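Local coordinates for gram-negative insecticidal protein (Chromobacterium piscinae, PDB 6FBM), which kills insects as a bacterial toxin of the MACPF and beta-tripod families, and so probably acts by forming pores in membranes, at the interface of chains A and B. Residues are numbered along the deposited sequence; one frame, centred on the assembly and turned at random. Chains: chain A/B, Gram-negative insecticidal protein.

Contact 1: the interface of chains A and B. Residues chain A 139-140, 142-143; chain B 48-51, 59, 65, 67.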
loop_
_atom_site.group_PDB
_atom_site.type_symbol
_atom_site.label_atom_id
_atom_site.label_comp_id
_atom_site.label_asym_id
_atom_site.label_seq_id
_atom_site.Cartn_x
_atom_site.Cartn_y
_atom_site.Cartn_z
ATOM N N ALA A 139 -12.307 0.258 -6.771
ATOM C CA ALA A 139 -11.682 0.668 -8.029
ATOM C C ALA A 139 -10.197 0.346 -8.061
ATOM O O ALA A 139 -9.662 0.103 -9.141
ATOM C CB ALA A 139 -11.924 2.154 -8.290
ATOM N N THR A 140 -9.528 0.319 -6.914
ATOM C CA THR A 140 -8.125 -0.092 -6.861
ATOM C C THR A 140 -8.022 -1.605 -6.967
ATOM O O THR A 140 -7.134 -2.147 -7.635
ATOM C CB THR A 140 -7.492 0.379 -5.547
ATOM O OG1 THR A 140 -7.577 1.801 -5.428
ATOM C CG2 THR A 140 -6.032 -0.087 -5.414
ATOM N N ARG A 142 -9.945 -3.631 -8.436
ATOM C CA ARG A 142 -10.263 -4.079 -9.793
ATOM C C ARG A 142 -9.048 -4.602 -10.556
ATOM O O ARG A 142 -9.164 -5.562 -11.299
ATOM C CB ARG A 142 -10.943 -2.965 -10.571
ATOM C CG ARG A 142 -11.807 -3.409 -11.723
ATOM C CD ARG A 142 -13.171 -2.704 -11.678
ATOM N NE ARG A 142 -13.011 -1.255 -11.704
ATOM C CZ ARG A 142 -13.891 -0.364 -11.225
ATOM N NH1 ARG A 142 -15.067 -0.744 -10.687
ATOM N NH2 ARG A 142 -13.622 0.946 -11.265
ATOM N N SER A 143 -7.891 -3.998 -10.343
ATOM C CA SER A 143 -6.635 -4.450 -10.958
ATOM C C SER A 143 -5.889 -5.539 -10.147
ATOM O O SER A 143 -4.769 -5.916 -10.505
ATOM C CB SER A 143 -5.685 -3.252 -11.187
ATOM O OG SER A 143 -5.145 -2.793 -9.958
ATOM N N ASP B 48 -0.290 2.214 -7.559
ATOM C CA ASP B 48 -1.529 1.541 -7.924
ATOM C C ASP B 48 -2.203 2.442 -8.914
ATOM O O ASP B 48 -1.831 3.635 -9.061
ATOM C CB ASP B 48 -2.453 1.356 -6.714
ATOM C CG ASP B 48 -2.269 -0.026 -6.025
ATOM O OD1 ASP B 48 -1.953 -1.035 -6.698
ATOM O OD2 ASP B 48 -2.420 -0.123 -4.800
ATOM N N SER B 49 -3.168 1.946 -9.666
ATOM C CA SER B 49 -3.960 2.819 -10.467
ATOM C C SER B 49 -5.412 2.594 -10.330
ATOM O O SER B 49 -5.828 1.555 -9.985
ATOM C CB SER B 49 -3.468 2.919 -11.934
ATOM O OG SER B 49 -3.532 1.750 -12.615
ATOM N N ILE B 50 -6.199 3.623 -10.647
ATOM C CA ILE B 50 -7.601 3.510 -10.865
ATOM C C ILE B 50 -8.064 4.200 -12.146
ATOM O O ILE B 50 -7.425 5.116 -12.621
ATOM C CB ILE B 50 -8.383 4.067 -9.681
ATOM C CG1 ILE B 50 -8.071 5.531 -9.352
ATOM C CG2 ILE B 50 -8.218 3.188 -8.454
ATOM C CD1 ILE B 50 -9.180 6.191 -8.576
ATOM N N GLU B 51 -9.152 3.690 -12.707
ATOM C CA GLU B 51 -9.764 4.222 -13.910
ATOM C C GLU B 51 -10.974 5.102 -13.550
ATOM O O GLU B 51 -11.858 4.675 -12.814
ATOM C CB GLU B 51 -10.172 3.078 -14.839
ATOM C CG GLU B 51 -10.264 3.464 -16.309
ATOM C CD GLU B 51 -11.671 3.262 -16.893
ATOM O OE1 GLU B 51 -11.797 2.472 -17.864
ATOM O OE2 GLU B 51 -12.656 3.901 -16.413
ATOM N N PHE B 59 -1.252 6.501 -7.931
ATOM C CA PHE B 59 -0.972 7.005 -6.594
ATOM C C PHE B 59 -0.137 5.942 -5.914
ATOM O O PHE B 59 -0.107 4.797 -6.379
ATOM C CB PHE B 59 -2.276 7.254 -5.838
ATOM C CG PHE B 59 -3.148 6.069 -5.735
ATOM C CD1 PHE B 59 -4.017 5.739 -6.773
ATOM C CD2 PHE B 59 -3.107 5.259 -4.612
ATOM C CE1 PHE B 59 -4.840 4.618 -6.696
ATOM C CE2 PHE B 59 -3.931 4.144 -4.524
ATOM C CZ PHE B 59 -4.791 3.815 -5.580
ATOM N N VAL B 65 -7.332 4.431 -1.800
ATOM C CA VAL B 65 -8.248 5.308 -2.445
ATOM C C VAL B 65 -9.602 4.647 -2.457
ATOM O O VAL B 65 -9.744 3.495 -2.860
ATOM C CB VAL B 65 -7.782 5.615 -3.873
ATOM C CG1 VAL B 65 -8.829 6.388 -4.643
ATOM C CG2 VAL B 65 -6.565 6.525 -3.781
ATOM N N THR B 67 -13.257 5.643 -4.017
ATOM C CA THR B 67 -14.046 6.540 -4.832
ATOM C C THR B 67 -15.442 6.598 -4.222
ATOM O O THR B 67 -15.977 5.584 -3.771
ATOM C CB THR B 67 -14.159 6.077 -6.301
ATOM O OG1 THR B 67 -15.002 4.912 -6.409
ATOM C CG2 THR B 67 -12.803 5.843 -6.882
HETATM O O HOH W 1 -11.096 1.755 -12.048
#
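A helix end of one subunit packs against a beta-sheet surface of the other in this two-fold interface between two copies of the protein, which is mostly apolar and seats chain A on chain B; the pairing may belong to the crystal alone. The short helix 138-141 and the 3-10 turn 142-144 of chain A lie over strand 47-52 of chain B, beside strands 55-60 and 64-69. A:Thr140 is the central side chain. Its methyl CG2 lies anti to the backbone N and meets the carboxylate of B:Asp48 at about a right angle, 3.8 Å from CG. The hydroxyl OG1, beside the backbone N (chi1 -59°), points between B:Ile50 and B:Phe59, 3.4 Å from the ring-tip carbon CZ of B:Phe59. That ring is backed by B:Val65, whose CG2 sits over the centre of one face and helps fix its rotation. B:Ile50 uses its methyl branch CG2, which comes within 3.6 Å of A:Thr140 CA and also reaches A:Ala139 CB; CG1 takes the crowded position between backbone N and carbonyl carbon. A:Ala139 CB further touches CG2 of B:Thr67. At the helix end, A:Ser143 OG donates to A:Thr140 O nearly along the C=O axis. Polar linkage runs through water 1, in the guanidinium plane of A:Arg142 at 2.8 Å from NH2 and held by the backbone N and O of the poorly ordered B:Glu51, the N lying 2.8 Å from the water.

Contact 2: the interface of chains A and B. Residues chain A 61-64, 134-137; chain B 61-66, 134.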
loop_
_atom_site.group_PDB
_atom_site.type_symbol
_atom_site.label_atom_id
_atom_site.label_comp_id
_atom_site.label_asym_id
_atom_site.label_seq_id
_atom_site.Cartn_x
_atom_site.Cartn_y
_atom_site.Cartn_z
ATOM N N ARG A 61 1.485 -5.363 1.995
ATOM C CA ARG A 61 1.662 -3.903 1.796
ATOM C C ARG A 61 0.378 -3.198 1.376
ATOM O O ARG A 61 0.115 -2.094 1.744
ATOM C CB ARG A 61 2.709 -3.616 0.709
ATOM C CG ARG A 61 3.997 -3.076 1.278
ATOM C CD ARG A 61 5.161 -3.042 0.299
ATOM N NE ARG A 61 6.415 -3.336 1.001
ATOM C CZ ARG A 61 7.007 -2.522 1.895
ATOM N NH1 ARG A 61 6.431 -1.366 2.289
ATOM N NH2 ARG A 61 8.145 -2.905 2.492
ATOM N N SER A 62 -0.394 -3.883 0.551
ATOM C CA SER A 62 -1.643 -3.371 0.053
ATOM C C SER A 62 -2.728 -3.206 1.119
ATOM O O SER A 62 -3.719 -2.516 0.844
ATOM C CB SER A 62 -2.142 -4.246 -1.094
ATOM O OG SER A 62 -2.247 -5.593 -0.699
ATOM N N MET A 63 -2.574 -3.796 2.303
ATOM C CA MET A 63 -3.545 -3.585 3.370
ATOM C C MET A 63 -3.003 -2.525 4.285
ATOM O O MET A 63 -1.796 -2.277 4.324
ATOM C CB MET A 63 -3.808 -4.859 4.182
ATOM C CG MET A 63 -4.215 -6.024 3.337
ATOM S SD MET A 63 -4.654 -7.494 4.303
ATOM C CE MET A 63 -4.875 -8.694 2.925
ATOM N N HIS A 64 -3.924 -1.920 5.020
ATOM C CA HIS A 64 -3.600 -0.925 6.028
ATOM C C HIS A 64 -4.011 -1.460 7.377
ATOM O O HIS A 64 -5.088 -2.044 7.512
ATOM C CB HIS A 64 -4.356 0.379 5.768
ATOM C CG HIS A 64 -3.753 1.233 4.705
ATOM N ND1 HIS A 64 -4.167 2.538 4.483
ATOM C CD2 HIS A 64 -2.728 1.009 3.856
ATOM C CE1 HIS A 64 -3.431 3.061 3.520
ATOM N NE2 HIS A 64 -2.538 2.167 3.136
ATOM N N SER A 134 -7.742 -2.922 6.737
ATOM C CA SER A 134 -8.611 -2.394 5.665
ATOM C C SER A 134 -7.935 -2.542 4.330
ATOM O O SER A 134 -6.718 -2.521 4.258
ATOM C CB SER A 134 -8.990 -0.947 5.913
ATOM O OG SER A 134 -7.821 -0.156 6.015
ATOM N N LEU A 135 -8.734 -2.759 3.300
ATOM C CA LEU A 135 -8.263 -2.932 1.940
ATOM C C LEU A 135 -8.395 -1.642 1.126
ATOM O O LEU A 135 -9.065 -0.695 1.563
ATOM C CB LEU A 135 -9.132 -4.005 1.263
ATOM C CG LEU A 135 -9.069 -5.395 1.871
ATOM C CD1 LEU A 135 -9.891 -6.330 0.993
ATOM C CD2 LEU A 135 -7.660 -5.889 1.959
ATOM N N PRO A 136 -7.827 -1.622 -0.093
ATOM C CA PRO A 136 -8.162 -0.584 -1.049
ATOM C C PRO A 136 -9.634 -0.583 -1.429
ATOM O O PRO A 136 -10.362 -1.566 -1.195
ATOM C CB PRO A 136 -7.314 -0.928 -2.269
ATOM C CG PRO A 136 -6.193 -1.749 -1.768
ATOM C CD PRO A 136 -6.818 -2.539 -0.648
ATOM N N GLY A 137 -10.072 0.522 -2.036
ATOM C CA GLY A 137 -11.428 0.659 -2.551
ATOM C C GLY A 137 -11.620 -0.240 -3.734
ATOM O O GLY A 137 -10.665 -0.663 -4.326
ATOM N N ARG B 61 1.018 2.920 -3.729
ATOM C CA ARG B 61 0.388 1.714 -3.171
ATOM C C ARG B 61 0.225 1.784 -1.688
ATOM O O ARG B 61 -0.719 1.207 -1.190
ATOM C CB ARG B 61 1.126 0.422 -3.624
ATOM C CG ARG B 61 1.051 -0.860 -2.750
ATOM C CD ARG B 61 0.282 -2.081 -3.320
ATOM N NE ARG B 61 0.954 -2.687 -4.474
ATOM C CZ ARG B 61 0.360 -3.437 -5.410
ATOM N NH1 ARG B 61 -0.962 -3.673 -5.384
ATOM N NH2 ARG B 61 1.100 -3.944 -6.405
ATOM N N SER B 62 1.081 2.506 -0.985
ATOM C CA SER B 62 0.910 2.726 0.434
ATOM C C SER B 62 -0.322 3.541 0.823
ATOM O O SER B 62 -0.706 3.529 1.971
ATOM C CB SER B 62 2.188 3.348 1.013
ATOM O OG SER B 62 2.533 4.524 0.362
ATOM N N MET B 63 -0.949 4.244 -0.106
ATOM C CA MET B 63 -2.212 4.957 0.186
ATOM C C MET B 63 -3.345 4.096 -0.288
ATOM O O MET B 63 -3.163 3.258 -1.156
ATOM C CB MET B 63 -2.292 6.302 -0.501
ATOM C CG MET B 63 -1.088 7.180 -0.280
ATOM S SD MET B 63 -1.218 8.835 -0.989
ATOM C CE MET B 63 0.391 9.441 -0.566
ATOM N N HIS B 64 -4.508 4.327 0.276
ATOM C CA HIS B 64 -5.747 3.702 -0.150
ATOM C C HIS B 64 -6.670 4.760 -0.698
ATOM O O HIS B 64 -6.777 5.839 -0.116
ATOM C CB HIS B 64 -6.437 3.003 1.028
ATOM C CG HIS B 64 -5.837 1.664 1.363
ATOM N ND1 HIS B 64 -6.324 0.856 2.365
ATOM C CD2 HIS B 64 -4.772 1.010 0.834
ATOM C CE1 HIS B 64 -5.582 -0.238 2.428
ATOM N NE2 HIS B 64 -4.635 -0.168 1.519
ATOM N N VAL B 65 -7.332 4.431 -1.800
ATOM C CA VAL B 65 -8.248 5.308 -2.445
ATOM C C VAL B 65 -9.602 4.647 -2.457
ATOM O O VAL B 65 -9.744 3.495 -2.860
ATOM C CB VAL B 65 -7.782 5.615 -3.873
ATOM C CG1 VAL B 65 -8.829 6.388 -4.643
ATOM C CG2 VAL B 65 -6.565 6.525 -3.781
ATOM N N HIS B 66 -10.591 5.413 -2.039
ATOM C CA HIS B 66 -11.989 5.027 -2.035
ATOM C C HIS B 66 -12.760 6.050 -2.861
ATOM O O HIS B 66 -12.904 7.203 -2.454
ATOM C CB HIS B 66 -12.493 5.019 -0.584
ATOM C CG HIS B 66 -12.110 3.784 0.154
ATOM N ND1 HIS B 66 -10.916 3.654 0.836
ATOM C CD2 HIS B 66 -12.763 2.607 0.293
ATOM C CE1 HIS B 66 -10.829 2.426 1.318
ATOM N NE2 HIS B 66 -11.947 1.776 1.023
ATOM N N SER B 134 -6.416 7.763 1.998
ATOM C CA SER B 134 -6.077 7.509 3.394
ATOM C C SER B 134 -4.754 6.816 3.523
ATOM O O SER B 134 -4.362 6.091 2.641
ATOM C CB SER B 134 -7.168 6.679 4.072
ATOM O OG SER B 134 -7.352 5.460 3.425
HETATM O O HOH W 2 -8.565 1.834 3.892
HETATM O O HOH W 3 -6.661 3.540 5.787
#
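Two copies of one histidine, A:His64 and B:His64, stack face to face at this two-fold interface between two copies of the protein, each at the start of its strand and next to the turn holding A:Arg61 and A:Ser62, or B:Arg61 and B:Ser62. The side chains reach toward each other tip to tip, both with CG anti to the carbonyl carbon (chi1 -79° in each), and overlap nearly parallel, 7° between planes and 3.4 Å between centroids. The overlap is offset, so that NE2 of B:His64 lies over the rim of the A:His64 ring. On its other face the B:His64 ring carries A:Pro136, whose N sits over the ring centre, making a sandwich of pyrrolidine and two imidazoles.

Each ring also reaches the opposing turn: B:His64 NE2 donates to the backbone carbonyl A:Ser62 O at 2.6 Å, and A:His64 NE2 donates to B:Ser62 O at 2.6 Å. Both donors stand above the carbonyl plane, and the bonds are bent. With NE2 serving as donor, the paired bonds and the stack together fix the rotation of both rings; protonation of both would set like charges face to face and is probably disfavoured.

The ND1 edges turn to a looser, hydrated side. Water 2 lies 2.9 Å from B:His64 ND1 and also meets A:Ser134 OG; water 3 lies 3.0 Å from A:His64 ND1 and meets B:Ser134 OG, and the waters touch each other. Farther along strand 64-69, A:Gly137 CA rides over one face of B:His66, 4.0 Å from its centroid, while A:Gly137 N makes a weak bond to B:Val65 O. At the opposite margin the bent chain of the poorly ordered B:Arg61 lays its CD against A:Ser62 CB, 3.9 Å away. The site thus joins the two MACPF-family subunits near their symmetry axis, in a pairing whose role in toxin action the structure alone does not show.

Contacts 1 and 2 are adjoining patches of one two-fold interface, their C-alpha centres about 10 Å apart. B:Val65 belongs to both: its side chain supports the sheet surface of contact 1, while its carbonyl faces chain A in contact 2. Strand 64-69 of chain B runs through both patches, and on chain A the segment from A:Ser134 to A:Ser143 passes from one into the other. Contact 2 supplies direct polar bonds and the paired histidines, whereas contact 1 adds apolar packing at the flank. Because the symmetry repeats each patch with chains exchanged, two flanking copies of contact 1 would brace the histidine pair.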